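Local coordinates for molybdopterin adenylyltransferase (PDB 4XCW), which probably catalyses the adenylylation of molybdopterin with ATP, the step that yields adenylylated molybdopterin on the way to the molybdenum cofactor, at residues Q4-G9 / L38-E43; V10-D15 / F44-V49; E103-T108 / E146-A151. All blocks are in the same frame, centred on the assembly; numbering follows the deposited sequence. Where two conformers were deposited one is given.

Interaction 1. Residues Q4-G9 / L38-E43; sequences QTIHIG and LLNPLE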
ATOM      1  N   GLN B   4     -26.221  16.244  15.647  1.00 42.72           N
ATOM      2  CA  GLN B   4     -26.742  15.025  15.050  1.00 42.20           C
ATOM      3  C   GLN B   4     -26.292  13.805  15.832  1.00 41.98           C
ATOM      4  O   GLN B   4     -25.180  13.764  16.361  1.00 39.72           O
ATOM      5  CB  GLN B   4     -26.296  14.901  13.597  1.00 42.89           C
ATOM      6  CG  GLN B   4     -27.108  15.734  12.634  1.00 49.32           C
ATOM      7  CD  GLN B   4     -26.584  15.648  11.218  1.00 52.45           C
ATOM      8  OE1 GLN B   4     -25.382  15.768  10.979  1.00 47.63           O
ATOM      9  NE2 GLN B   4     -27.484  15.426  10.268  1.00 57.75           N
ATOM     10  N   THR B   5     -27.168  12.812  15.910  1.00 45.30           N
ATOM     11  CA  THR B   5     -26.794  11.523  16.466  1.00 41.61           C
ATOM     12  C   THR B   5     -25.848  10.811  15.516  1.00 37.80           C
ATOM     13  O   THR B   5     -26.102  10.728  14.311  1.00 38.58           O
ATOM     14  CB  THR B   5     -28.020  10.639  16.725  1.00 44.67           C
ATOM     15  OG1 THR B   5     -28.921  11.326  17.598  1.00 45.71           O
ATOM     16  CG2 THR B   5     -27.599   9.320  17.364  1.00 42.81           C
ATOM     17  N   ILE B   6     -24.745  10.314  16.056  1.00 33.12           N
ATOM     18  CA  ILE B   6     -23.808   9.543  15.254  1.00 31.13           C
ATOM     19  C   ILE B   6     -24.048   8.070  15.528  1.00 35.86           C
ATOM     20  O   ILE B   6     -24.010   7.630  16.678  1.00 36.11           O
ATOM     21  CB  ILE B   6     -22.346   9.910  15.557  1.00 30.73           C
ATOM     22  CG1 ILE B   6     -22.125  11.412  15.355  1.00 32.25           C
ATOM     23  CG2 ILE B   6     -21.391   9.102  14.672  1.00 26.66           C
ATOM     24  CD1 ILE B   6     -22.404  11.895  13.943  1.00 30.87           C
ATOM     25  N   HIS B   7     -24.330   7.319  14.472  1.00 35.04           N
ATOM     26  CA  HIS B   7     -24.502   5.882  14.592  1.00 32.55           C
ATOM     27  C   HIS B   7     -23.189   5.181  14.285  1.00 33.26           C
ATOM     28  O   HIS B   7     -22.548   5.447  13.266  1.00 33.42           O
ATOM     29  CB  HIS B   7     -25.622   5.397  13.673  1.00 28.56           C
ATOM     30  CG  HIS B   7     -26.979   5.822  14.126  1.00 37.52           C
ATOM     31  ND1 HIS B   7     -27.756   5.057  14.973  1.00 38.88           N
ATOM     32  CD2 HIS B   7     -27.694   6.945  13.877  1.00 39.87           C
ATOM     33  CE1 HIS B   7     -28.890   5.683  15.211  1.00 42.32           C
ATOM     34  NE2 HIS B   7     -28.878   6.833  14.558  1.00 41.49           N
ATOM     35  N   ILE B   8     -22.777   4.307  15.197  1.00 31.81           N
ATOM     36  CA  ILE B   8     -21.476   3.661  15.099  1.00 27.32           C
ATOM     37  C   ILE B   8     -21.601   2.148  15.193  1.00 29.28           C
ATOM     38  O   ILE B   8     -22.149   1.623  16.162  1.00 29.45           O
ATOM     39  CB  ILE B   8     -20.524   4.154  16.202  1.00 27.99           C
ATOM     40  CG1 ILE B   8     -20.277   5.654  16.043  1.00 25.28           C
ATOM     41  CG2 ILE B   8     -19.198   3.404  16.143  1.00 27.51           C
ATOM     42  CD1 ILE B   8     -19.305   6.220  17.050  1.00 28.10           C
ATOM     43  N   GLY B   9     -21.103   1.456  14.176  1.00 30.96           N
ATOM     44  CA  GLY B   9     -21.088   0.004  14.178  1.00 28.04           C
ATOM     45  C   GLY B   9     -19.821  -0.527  14.819  1.00 28.57           C
ATOM     46  O   GLY B   9     -18.730  -0.012  14.584  1.00 26.22           O
ATOM     47  N   LEU B  38     -16.103  12.063  20.926  1.00 36.62           N
ATOM     48  CA  LEU B  38     -17.238  12.744  20.306  1.00 37.64           C
ATOM     49  C   LEU B  38     -18.180  13.385  21.319  1.00 39.33           C
ATOM     50  O   LEU B  38     -18.433  12.832  22.390  1.00 42.13           O
ATOM     51  CB  LEU B  38     -18.025  11.764  19.435  1.00 32.81           C
ATOM     52  CG  LEU B  38     -17.297  11.255  18.193  1.00 33.36           C
ATOM     53  CD1 LEU B  38     -18.050  10.098  17.568  1.00 31.40           C
ATOM     54  CD2 LEU B  38     -17.137  12.390  17.197  1.00 31.55           C
ATOM     55  N   LEU B  39     -18.706  14.551  20.960  1.00 37.53           N
ATOM     56  CA  LEU B  39     -19.671  15.254  21.790  1.00 40.90           C
ATOM     57  C   LEU B  39     -21.100  14.860  21.424  1.00 42.45           C
ATOM     58  O   LEU B  39     -22.024  15.045  22.217  1.00 42.90           O
ATOM     59  CB  LEU B  39     -19.487  16.767  21.652  1.00 42.43           C
ATOM     60  CG  LEU B  39     -18.119  17.300  22.088  1.00 45.56           C
ATOM     61  CD1 LEU B  39     -17.960  18.761  21.703  1.00 49.87           C
ATOM     62  CD2 LEU B  39     -17.939  17.126  23.586  1.00 47.09           C
ATOM     63  N   ASN B  40     -21.271  14.316  20.224  1.00 40.11           N
ATOM     64  CA  ASN B  40     -22.591  13.919  19.736  1.00 39.85           C
ATOM     65  C   ASN B  40     -23.255  12.884  20.624  1.00 39.87           C
ATOM     66  O   ASN B  40     -22.570  12.092  21.267  1.00 38.24           O
ATOM     67  CB  ASN B  40     -22.496  13.338  18.321  1.00 37.01           C
ATOM     68  CG  ASN B  40     -21.790  14.258  17.354  1.00 37.61           C
ATOM     69  OD1 ASN B  40     -20.572  14.409  17.410  1.00 38.14           O
ATOM     70  ND2 ASN B  40     -22.551  14.872  16.452  1.00 38.36           N
ATOM     71  N   PRO B  41     -24.595  12.883  20.658  1.00 42.87           N
ATOM     72  CA  PRO B  41     -25.263  11.678  21.151  1.00 44.81           C
ATOM     73  C   PRO B  41     -24.858  10.494  20.281  1.00 40.82           C
ATOM     74  O   PRO B  41     -24.880  10.587  19.049  1.00 39.56           O
ATOM     75  CB  PRO B  41     -26.755  12.005  21.012  1.00 52.41           C
ATOM     76  CG  PRO B  41     -26.824  13.218  20.129  1.00 51.36           C
ATOM     77  CD  PRO B  41     -25.544  13.958  20.331  1.00 46.63           C
ATOM     78  N   LEU B  42     -24.462   9.396  20.912  1.00 37.93           N
ATOM     79  CA  LEU B  42     -23.970   8.251  20.168  1.00 35.70           C
ATOM     80  C   LEU B  42     -24.891   7.052  20.324  1.00 38.89           C
ATOM     81  O   LEU B  42     -25.440   6.809  21.400  1.00 39.54           O
ATOM     82  CB  LEU B  42     -22.558   7.887  20.626  1.00 37.84           C
ATOM     83  CG  LEU B  42     -21.519   9.005  20.549  1.00 38.87           C
ATOM     84  CD1 LEU B  42     -20.174   8.522  21.071  1.00 41.07           C
ATOM     85  CD2 LEU B  42     -21.399   9.510  19.125  1.00 29.35           C
ATOM     86  N   GLU B  43     -25.064   6.310  19.238  1.00 37.08           N
ATOM     87  CA  GLU B  43     -25.765   5.038  19.297  1.00 43.11           C
ATOM     88  C   GLU B  43     -24.861   3.968  18.716  1.00 39.34           C
ATOM     89  O   GLU B  43     -24.447   4.050  17.560  1.00 35.67           O
ATOM     90  CB  GLU B  43     -27.104   5.098  18.551  1.00 47.67           C
ATOM     91  CG  GLU B  43     -28.096   6.079  19.164  1.00 58.79           C
ATOM     92  CD  GLU B  43     -29.534   5.819  18.746  1.00 65.32           C
ATOM     93  OE1 GLU B  43     -29.797   4.763  18.131  1.00 67.21           O
ATOM     94  OE2 GLU B  43     -30.399   6.672  19.038  1.00 66.49           O
TER
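Ile6 lies over the side chain of Asn40, aslant of it, with its CG1 3.5 Å from Asn40 CG. Ile6 CG1 is anti to the carbonyl carbon (chi1 -56°), which brings it against Asn40. Asn40 ND2 gives a hydrogen bond to Gln4 O at 2.9 Å, and that acceptor lies close to the amide plane. ND2 also bonds Tyr163 O, and OD1 accepts from Gln165 N. The polar end of this buried residue is thus satisfied by backbone while its flat group packs on Ile6. From here the chains run as parallel strands. Ile6 N bonds Pro41 O, Glu43 N bonds Ile6 O, and Ile8 N bonds Glu43 O at 2.9 Å. Leu42 CD2 reaches Ile6 CB at 3.7 Å. Ile8 CD1 and Leu38 CD1 meet tip to tip at 4.1 Å. The face with His7 and Glu43 is more polar. These side chains lie side by side and point the same way, with ring and carboxylate planes 66° apart. Glu43 OE1 comes 3.2 Å from His7 CE1, while His7 ND1 is hydrogen-bonded to His45 NE2. Thr5 CG2 packs on Glu43 CG at 3.7 Å. The contact joins the starts of the two parallel strands of a beta-alpha-beta unit, 6-13 and 42-49. Leu34 of its helix 25-37 touches Ile8, and Ser35 touches Leu42. On its other edge strand 6-13 pairs with strand 71-75.

Interaction 2. Residues V10-D15 / F44-V49; sequences VLSASD and FHYEIV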
ATOM      1  N   VAL B  10     -19.969  -1.550  15.654  1.00 26.49           N
ATOM      2  CA  VAL B  10     -18.819  -2.207  16.267  1.00 25.24           C
ATOM      3  C   VAL B  10     -18.954  -3.699  16.011  1.00 29.31           C
ATOM      4  O   VAL B  10     -19.838  -4.353  16.558  1.00 31.76           O
ATOM      5  CB  VAL B  10     -18.728  -1.930  17.773  1.00 28.26           C
ATOM      6  CG1 VAL B  10     -17.442  -2.531  18.361  1.00 28.09           C
ATOM      7  CG2 VAL B  10     -18.787  -0.436  18.034  1.00 28.38           C
ATOM      8  N   LEU B  11     -18.076  -4.228  15.169  1.00 27.80           N
ATOM      9  CA  LEU B  11     -18.147  -5.618  14.760  0.50 28.91           C
ATOM     10  C   LEU B  11     -16.975  -6.428  15.308  1.00 32.20           C
ATOM     11  O   LEU B  11     -15.839  -6.221  14.901  1.00 30.38           O
ATOM     12  CB  LEU B  11     -18.178  -5.709  13.236  0.50 26.56           C
ATOM     13  CG  LEU B  11     -18.405  -7.111  12.686  0.50 27.40           C
ATOM     14  CD1 LEU B  11     -19.657  -7.659  13.318  0.50 28.97           C
ATOM     15  CD2 LEU B  11     -18.530  -7.089  11.172  0.50 24.36           C
ATOM     16  N   SER B  12     -17.256  -7.348  16.226  1.00 27.93           N
ATOM     17  CA  SER B  12     -16.217  -8.238  16.732  1.00 31.71           C
ATOM     18  C   SER B  12     -16.238  -9.550  15.965  1.00 33.46           C
ATOM     19  O   SER B  12     -17.230 -10.275  15.996  1.00 36.82           O
ATOM     20  CB  SER B  12     -16.396  -8.500  18.229  1.00 33.46           C
ATOM     21  OG  SER B  12     -15.470  -9.480  18.675  1.00 39.24           O
ATOM     22  N   ALA B  13     -15.149  -9.838  15.259  1.00 34.95           N
ATOM     23  CA  ALA B  13     -15.013 -11.091  14.530  1.00 37.01           C
ATOM     24  C   ALA B  13     -14.336 -12.103  15.429  1.00 38.91           C
ATOM     25  O   ALA B  13     -13.191 -11.906  15.836  1.00 41.40           O
ATOM     26  CB  ALA B  13     -14.218 -10.896  13.251  1.00 38.50           C
ATOM     27  N   SER B  14     -15.041 -13.184  15.740  1.00 40.95           N
ATOM     28  CA  SER B  14     -14.546 -14.147  16.718  1.00 46.82           C
ATOM     29  C   SER B  14     -15.271 -15.482  16.626  1.00 48.97           C
ATOM     30  O   SER B  14     -16.490 -15.522  16.480  1.00 53.49           O
ATOM     31  CB  SER B  14     -14.688 -13.576  18.130  1.00 52.14           C
ATOM     32  OG  SER B  14     -14.374 -14.547  19.115  1.00 59.61           O
ATOM     33  N   ASP B  15     -14.518 -16.574  16.718  1.00 51.99           N
ATOM     34  CA  ASP B  15     -15.115 -17.904  16.720  1.00 56.39           C
ATOM     35  C   ASP B  15     -15.564 -18.289  18.127  1.00 63.16           C
ATOM     36  O   ASP B  15     -16.152 -19.353  18.330  1.00 72.14           O
ATOM     37  CB  ASP B  15     -14.130 -18.943  16.172  1.00 65.06           C
ATOM     38  CG  ASP B  15     -13.938 -18.833  14.668  1.00 67.07           C
ATOM     39  OD1 ASP B  15     -14.882 -18.390  13.977  1.00 59.99           O
ATOM     40  OD2 ASP B  15     -12.849 -19.200  14.174  1.00 72.13           O
ATOM     41  N   PHE B  44     -24.538   2.974  19.538  1.00 38.05           N
ATOM     42  CA  PHE B  44     -23.632   1.916  19.133  1.00 35.86           C
ATOM     43  C   PHE B  44     -24.374   0.662  18.690  1.00 40.98           C
ATOM     44  O   PHE B  44     -25.311   0.213  19.350  1.00 46.56           O
ATOM     45  CB  PHE B  44     -22.670   1.576  20.272  1.00 39.45           C
ATOM     46  CG  PHE B  44     -21.622   2.627  20.512  1.00 36.20           C
ATOM     47  CD1 PHE B  44     -20.499   2.694  19.707  1.00 29.18           C
ATOM     48  CD2 PHE B  44     -21.753   3.538  21.547  1.00 37.50           C
ATOM     49  CE1 PHE B  44     -19.529   3.657  19.926  1.00 33.00           C
ATOM     50  CE2 PHE B  44     -20.784   4.499  21.770  1.00 34.87           C
ATOM     51  CZ  PHE B  44     -19.672   4.557  20.957  1.00 32.28           C
ATOM     52  N   HIS B  45     -23.942   0.104  17.564  1.00 36.00           N
ATOM     53  CA  HIS B  45     -24.524  -1.122  17.037  1.00 37.47           C
ATOM     54  C   HIS B  45     -23.482  -2.226  17.080  1.00 34.52           C
ATOM     55  O   HIS B  45     -22.652  -2.334  16.180  1.00 29.82           O
ATOM     56  CB  HIS B  45     -25.023  -0.910  15.609  1.00 35.71           C
ATOM     57  CG  HIS B  45     -26.041   0.179  15.491  1.00 38.67           C
ATOM     58  ND1 HIS B  45     -27.389  -0.038  15.683  1.00 40.67           N
ATOM     59  CD2 HIS B  45     -25.908   1.498  15.214  1.00 36.79           C
ATOM     60  CE1 HIS B  45     -28.042   1.099  15.522  1.00 44.60           C
ATOM     61  NE2 HIS B  45     -27.167   2.046  15.237  1.00 38.52           N
ATOM     62  N   TYR B  46     -23.533  -3.036  18.131  1.00 39.71           N
ATOM     63  CA  TYR B  46     -22.493  -4.023  18.392  1.00 40.38           C
ATOM     64  C   TYR B  46     -22.950  -5.428  18.029  1.00 39.94           C
ATOM     65  O   TYR B  46     -24.070  -5.824  18.345  1.00 41.35           O
ATOM     66  CB  TYR B  46     -22.080  -3.969  19.864  1.00 44.86           C
ATOM     67  CG  TYR B  46     -21.131  -5.068  20.295  1.00 49.26           C
ATOM     68  CD1 TYR B  46     -19.796  -5.054  19.904  1.00 46.93           C
ATOM     69  CD2 TYR B  46     -21.563  -6.109  21.109  1.00 54.49           C
ATOM     70  CE1 TYR B  46     -18.922  -6.050  20.305  1.00 45.81           C
ATOM     71  CE2 TYR B  46     -20.695  -7.110  21.517  1.00 55.22           C
ATOM     72  CZ  TYR B  46     -19.375  -7.074  21.108  1.00 51.11           C
ATOM     73  OH  TYR B  46     -18.503  -8.061  21.508  1.00 50.69           O
ATOM     74  N   GLU B  47     -22.077  -6.175  17.362  1.00 36.16           N
ATOM     75  CA  GLU B  47     -22.364  -7.554  16.992  1.00 41.10           C
ATOM     76  C   GLU B  47     -21.105  -8.399  17.059  1.00 36.06           C
ATOM     77  O   GLU B  47     -20.032  -7.954  16.655  1.00 33.56           O
ATOM     78  CB  GLU B  47     -22.953  -7.636  15.582  1.00 46.88           C
ATOM     79  CG  GLU B  47     -24.405  -7.232  15.480  1.00 57.77           C
ATOM     80  CD  GLU B  47     -25.012  -7.595  14.139  1.00 62.43           C
ATOM     81  OE1 GLU B  47     -26.219  -7.338  13.949  1.00 70.16           O
ATOM     82  OE2 GLU B  47     -24.284  -8.138  13.279  1.00 55.10           O
ATOM     83  N   ILE B  48     -21.248  -9.612  17.575  1.00 39.00           N
ATOM     84  CA  ILE B  48     -20.184 -10.602  17.529  1.00 43.19           C
ATOM     85  C   ILE B  48     -20.476 -11.550  16.378  1.00 41.78           C
ATOM     86  O   ILE B  48     -21.551 -12.142  16.316  1.00 45.80           O
ATOM     87  CB  ILE B  48     -20.071 -11.399  18.843  1.00 48.73           C
ATOM     88  CG1 ILE B  48     -19.999 -10.451  20.039  1.00 53.41           C
ATOM     89  CG2 ILE B  48     -18.857 -12.321  18.808  1.00 48.58           C
ATOM     90  CD1 ILE B  48     -19.812 -11.160  21.371  1.00 58.84           C
ATOM     91  N   VAL B  49     -19.523 -11.689  15.469  1.00 36.87           N
ATOM     92  CA  VAL B  49     -19.720 -12.512  14.282  1.00 39.17           C
ATOM     93  C   VAL B  49     -18.579 -13.518  14.118  1.00 41.14           C
ATOM     94  O   VAL B  49     -17.414 -13.188  14.340  1.00 38.66           O
ATOM     95  CB  VAL B  49     -19.845 -11.622  13.023  1.00 41.09           C
ATOM     96  CG1 VAL B  49     -19.881 -12.457  11.753  1.00 43.92           C
ATOM     97  CG2 VAL B  49     -21.097 -10.777  13.124  1.00 43.61           C
TER
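Val10 packs against two aromatic rings of the neighbouring parallel strand, within a beta-alpha-beta unit of the alpha/beta molybdopterin-binding fold. Its two methyls divide the work. CG1, anti to the backbone N (chi1 -175°), meets Tyr46 CD1 at 3.8 Å. CG2 meets Phe44 CD1 at 3.9 Å. Val10 CB lies in the plane of the Tyr46 ring, at its edge. At the far end of the ring, Tyr46 OH comes 3.9 Å from Ser12 CB. Phe44 and Val10 also touch helix 25-37, which covers this face.

Leu11, Glu47 and Val49 are on the other face, where helix 53-66 packs. Glu47 extends to Ser59 and Lys62 of that helix, with a hydrogen bond to the first and a salt bridge to the second. The backbones are joined by five hydrogen bonds, from Val10 N to His45 O through to Ser14 N to Val49 O. Val49 N to Ser12 O is the shortest, at 2.7 Å. Beyond the strand, Ser14 OG bonds Glu23. Tyr46 has its CG anti to the backbone N (chi1 173°), and this CG lies 4.0 Å from Val10 O. Tyr46 CD1 comes closer to the same Val10 O, at 3.4 Å.

Interaction 3. Residues E103-T108 / E146-A151; sequences ELMRMT and EAVFPA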
ATOM      1  N   GLU B 103      -1.821   2.189   5.905  1.00 22.32           N
ATOM      2  CA  GLU B 103      -0.438   2.628   6.047  1.00 23.04           C
ATOM      3  C   GLU B 103      -0.165   3.207   7.429  1.00 25.25           C
ATOM      4  O   GLU B 103       0.814   2.839   8.090  1.00 27.42           O
ATOM      5  CB  GLU B 103      -0.106   3.663   4.973  1.00 29.93           C
ATOM      6  CG  GLU B 103      -0.025   3.066   3.585  1.00 31.12           C
ATOM      7  CD  GLU B 103      -0.113   4.102   2.486  1.00 32.98           C
ATOM      8  OE1 GLU B 103      -0.209   5.317   2.796  1.00 30.25           O
ATOM      9  OE2 GLU B 103      -0.096   3.692   1.308  1.00 33.10           O
ATOM     10  N   LEU B 104      -1.037   4.104   7.870  1.00 23.20           N
ATOM     11  CA  LEU B 104      -0.820   4.791   9.133  1.00 24.66           C
ATOM     12  C   LEU B 104      -0.996   3.849  10.319  1.00 23.64           C
ATOM     13  O   LEU B 104      -0.271   3.956  11.302  1.00 26.35           O
ATOM     14  CB  LEU B 104      -1.764   5.988   9.267  1.00 23.27           C
ATOM     15  CG  LEU B 104      -1.607   6.781  10.570  1.00 26.84           C
ATOM     16  CD1 LEU B 104      -0.179   7.268  10.719  1.00 33.12           C
ATOM     17  CD2 LEU B 104      -2.596   7.947  10.636  1.00 32.19           C
ATOM     18  N   MET B 105      -1.958   2.929  10.237  1.00 23.76           N
ATOM     19  CA  MET B 105      -2.178   2.013  11.355  1.00 24.75           C
ATOM     20  C   MET B 105      -0.967   1.087  11.541  1.00 26.25           C
ATOM     21  O   MET B 105      -0.555   0.819  12.672  1.00 25.53           O
ATOM     22  CB  MET B 105      -3.469   1.201  11.161  1.00 23.22           C
ATOM     23  CG  MET B 105      -4.732   2.053  11.242  1.00 25.91           C
ATOM     24  SD  MET B 105      -6.295   1.130  11.253  1.00 25.19           S
ATOM     25  CE  MET B 105      -6.335   0.439   9.600  1.00 19.38           C
ATOM     26  N   ARG B 106      -0.379   0.624  10.440  1.00 23.79           N
ATOM     27  CA  ARG B 106       0.869  -0.135  10.537  1.00 23.44           C
ATOM     28  C   ARG B 106       2.035   0.703  11.067  1.00 30.55           C
ATOM     29  O   ARG B 106       2.787   0.225  11.913  1.00 32.41           O
ATOM     30  CB  ARG B 106       1.254  -0.747   9.186  1.00 21.50           C
ATOM     31  CG  ARG B 106       0.451  -1.997   8.837  1.00 22.20           C
ATOM     32  CD  ARG B 106       0.912  -2.644   7.539  1.00 23.34           C
ATOM     33  NE  ARG B 106       0.537  -1.844   6.372  1.00 27.36           N
ATOM     34  CZ  ARG B 106      -0.636  -1.922   5.752  1.00 28.32           C
ATOM     35  NH1 ARG B 106      -1.564  -2.765   6.182  1.00 27.99           N
ATOM     36  NH2 ARG B 106      -0.883  -1.152   4.700  1.00 27.89           N
ATOM     37  N   MET B 107       2.196   1.933  10.574  1.00 30.33           N
ATOM     38  CA  MET B 107       3.286   2.799  11.029  0.50 31.57           C
ATOM     39  C   MET B 107       3.179   3.064  12.523  1.00 32.06           C
ATOM     40  O   MET B 107       4.187   3.090  13.242  1.00 38.19           O
ATOM     41  CB  MET B 107       3.282   4.127  10.268  0.50 34.37           C
ATOM     42  CG  MET B 107       3.554   4.001   8.786  0.50 36.01           C
ATOM     43  SD  MET B 107       3.368   5.564   7.909  0.50 87.20           S
ATOM     44  CE  MET B 107       3.419   4.995   6.214  0.50 44.47           C
ATOM     45  N   THR B 108       1.950   3.259  12.984  1.00 34.50           N
ATOM     46  CA  THR B 108       1.681   3.518  14.390  1.00 37.29           C
ATOM     47  C   THR B 108       2.086   2.318  15.242  1.00 36.02           C
ATOM     48  O   THR B 108       2.768   2.466  16.257  1.00 39.35           O
ATOM     49  CB  THR B 108       0.193   3.842  14.613  1.00 36.24           C
ATOM     50  OG1 THR B 108      -0.165   4.970  13.802  1.00 34.62           O
ATOM     51  CG2 THR B 108      -0.072   4.172  16.075  1.00 41.96           C
ATOM     52  N   GLU B 146      -6.369   6.776  18.362  1.00 31.16           N
ATOM     53  CA  GLU B 146      -5.738   8.071  18.602  1.00 29.37           C
ATOM     54  C   GLU B 146      -5.028   8.560  17.339  1.00 30.59           C
ATOM     55  O   GLU B 146      -5.034   9.753  17.027  1.00 30.73           O
ATOM     56  CB  GLU B 146      -4.754   7.988  19.774  1.00 34.94           C
ATOM     57  CG  GLU B 146      -4.095   9.318  20.110  1.00 42.95           C
ATOM     58  CD  GLU B 146      -3.300   9.270  21.400  1.00 55.68           C
ATOM     59  OE1 GLU B 146      -3.393   8.255  22.123  1.00 59.34           O
ATOM     60  OE2 GLU B 146      -2.576  10.246  21.689  1.00 60.95           O
ATOM     61  N   ALA B 147      -4.450   7.623  16.598  1.00 28.18           N
ATOM     62  CA  ALA B 147      -3.700   7.957  15.398  1.00 29.46           C
ATOM     63  C   ALA B 147      -4.596   8.312  14.218  1.00 30.04           C
ATOM     64  O   ALA B 147      -4.294   9.247  13.478  1.00 29.90           O
ATOM     65  CB  ALA B 147      -2.788   6.806  15.017  1.00 28.39           C
ATOM     66  N   VAL B 148      -5.682   7.564  14.030  1.00 23.68           N
ATOM     67  CA  VAL B 148      -6.481   7.722  12.812  1.00 22.82           C
ATOM     68  C   VAL B 148      -7.695   8.628  12.972  1.00 25.24           C
ATOM     69  O   VAL B 148      -8.172   9.187  11.986  1.00 26.89           O
ATOM     70  CB  VAL B 148      -6.982   6.361  12.260  1.00 30.90           C
ATOM     71  CG1 VAL B 148      -5.809   5.433  11.978  1.00 31.20           C
ATOM     72  CG2 VAL B 148      -7.986   5.715  13.204  1.00 29.00           C
ATOM     73  N   PHE B 149      -8.195   8.784  14.193  1.00 23.89           N
ATOM     74  CA  PHE B 149      -9.411   9.573  14.374  1.00 25.91           C
ATOM     75  C   PHE B 149      -9.338  11.034  13.887  1.00 26.11           C
ATOM     76  O   PHE B 149     -10.349  11.555  13.411  1.00 27.19           O
ATOM     77  CB  PHE B 149      -9.858   9.581  15.835  1.00 26.44           C
ATOM     78  CG  PHE B 149     -11.223  10.184  16.026  1.00 30.39           C
ATOM     79  CD1 PHE B 149     -12.359   9.434  15.786  1.00 32.23           C
ATOM     80  CD2 PHE B 149     -11.366  11.506  16.409  1.00 33.07           C
ATOM     81  CE1 PHE B 149     -13.617   9.987  15.942  1.00 32.60           C
ATOM     82  CE2 PHE B 149     -12.622  12.065  16.566  1.00 35.24           C
ATOM     83  CZ  PHE B 149     -13.746  11.300  16.333  1.00 30.12           C
ATOM     84  N   PRO B 150      -8.170  11.707  14.007  1.00 21.90           N
ATOM     85  CA  PRO B 150      -8.164  13.094  13.522  1.00 27.31           C
ATOM     86  C   PRO B 150      -8.563  13.278  12.052  1.00 25.98           C
ATOM     87  O   PRO B 150      -8.870  14.400  11.661  1.00 28.01           O
ATOM     88  CB  PRO B 150      -6.713  13.524  13.743  1.00 31.24           C
ATOM     89  CG  PRO B 150      -6.309  12.766  14.965  1.00 31.24           C
ATOM     90  CD  PRO B 150      -6.948  11.410  14.785  1.00 20.80           C
ATOM     91  N   ALA B 151      -8.588  12.202  11.268  1.00 27.45           N
ATOM     92  CA  ALA B 151      -8.973  12.294   9.864  1.00 25.91           C
ATOM     93  C   ALA B 151     -10.411  11.841   9.634  1.00 21.34           C
ATOM     94  O   ALA B 151     -10.944  11.975   8.533  1.00 25.98           O
ATOM     95  CB  ALA B 151      -8.018  11.468   8.993  1.00 27.38           C
TER
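Met105 and Val148 pack at the buried side of this helix-to-helix contact. Met105 CB leads to CG, which is anti to the carbonyl carbon (chi1 -68°). CG does the touching: it lies 3.6 Å from Val148 CG1, and the two side chains cross at a slant. Beyond CG the chain leaves the valine; SD and CE are both farther from Val148 CG1 than CG is. The chain bends at chi3 (-68°), which turns CE out of the line of the side chain. Elsewhere Met105 touches Gln121. The same Val148 CG1 is approached by Leu104 CD2, more loosely, at 4.3 Å. Leu104 CD2 comes closer to a backbone atom, Ala147 O, at 3.6 Å. One turn on, Thr108 sets its OG1 3.4 Å from Ala147 CB, and its CG2 also packs on that methyl. The hydroxyl of Thr108 is turned back to its own helix and gives a 2.7 Å hydrogen bond to Leu104 O. Thr108 N bonds the same oxygen, and the two donors reach it from opposite faces of the carbonyl plane. Leu104 also touches Ile117 of the second subunit, while Glu103 and Arg106 form salt bridges with Arg106 and Glu103 of neighbouring subunits. Within the chain, the contact sets helix 99-110 beside helix 138-148.

Interactions 1 and 2 are successive lengths of one pair of parallel strands, 6-13 and 42-49, with centres 18 Å apart. They join directly: Ile8 O and His45 N are 2.7 Å apart, probably hydrogen-bonded, and Ile8 CB packs on Phe44 CD1. Interaction 3 belongs to the helices. Its centre is 21 Å from that of interaction 1, yet Leu38 CD2 meets Phe149 CZ at 3.7 Å. Interactions 2 and 3 lie on opposite sides of the chain's centre, their nearest atoms about 10 Å apart. Subunit contacts are made around interaction 3, whereas no other chain of the assembly touches the segments of interactions 1 and 2.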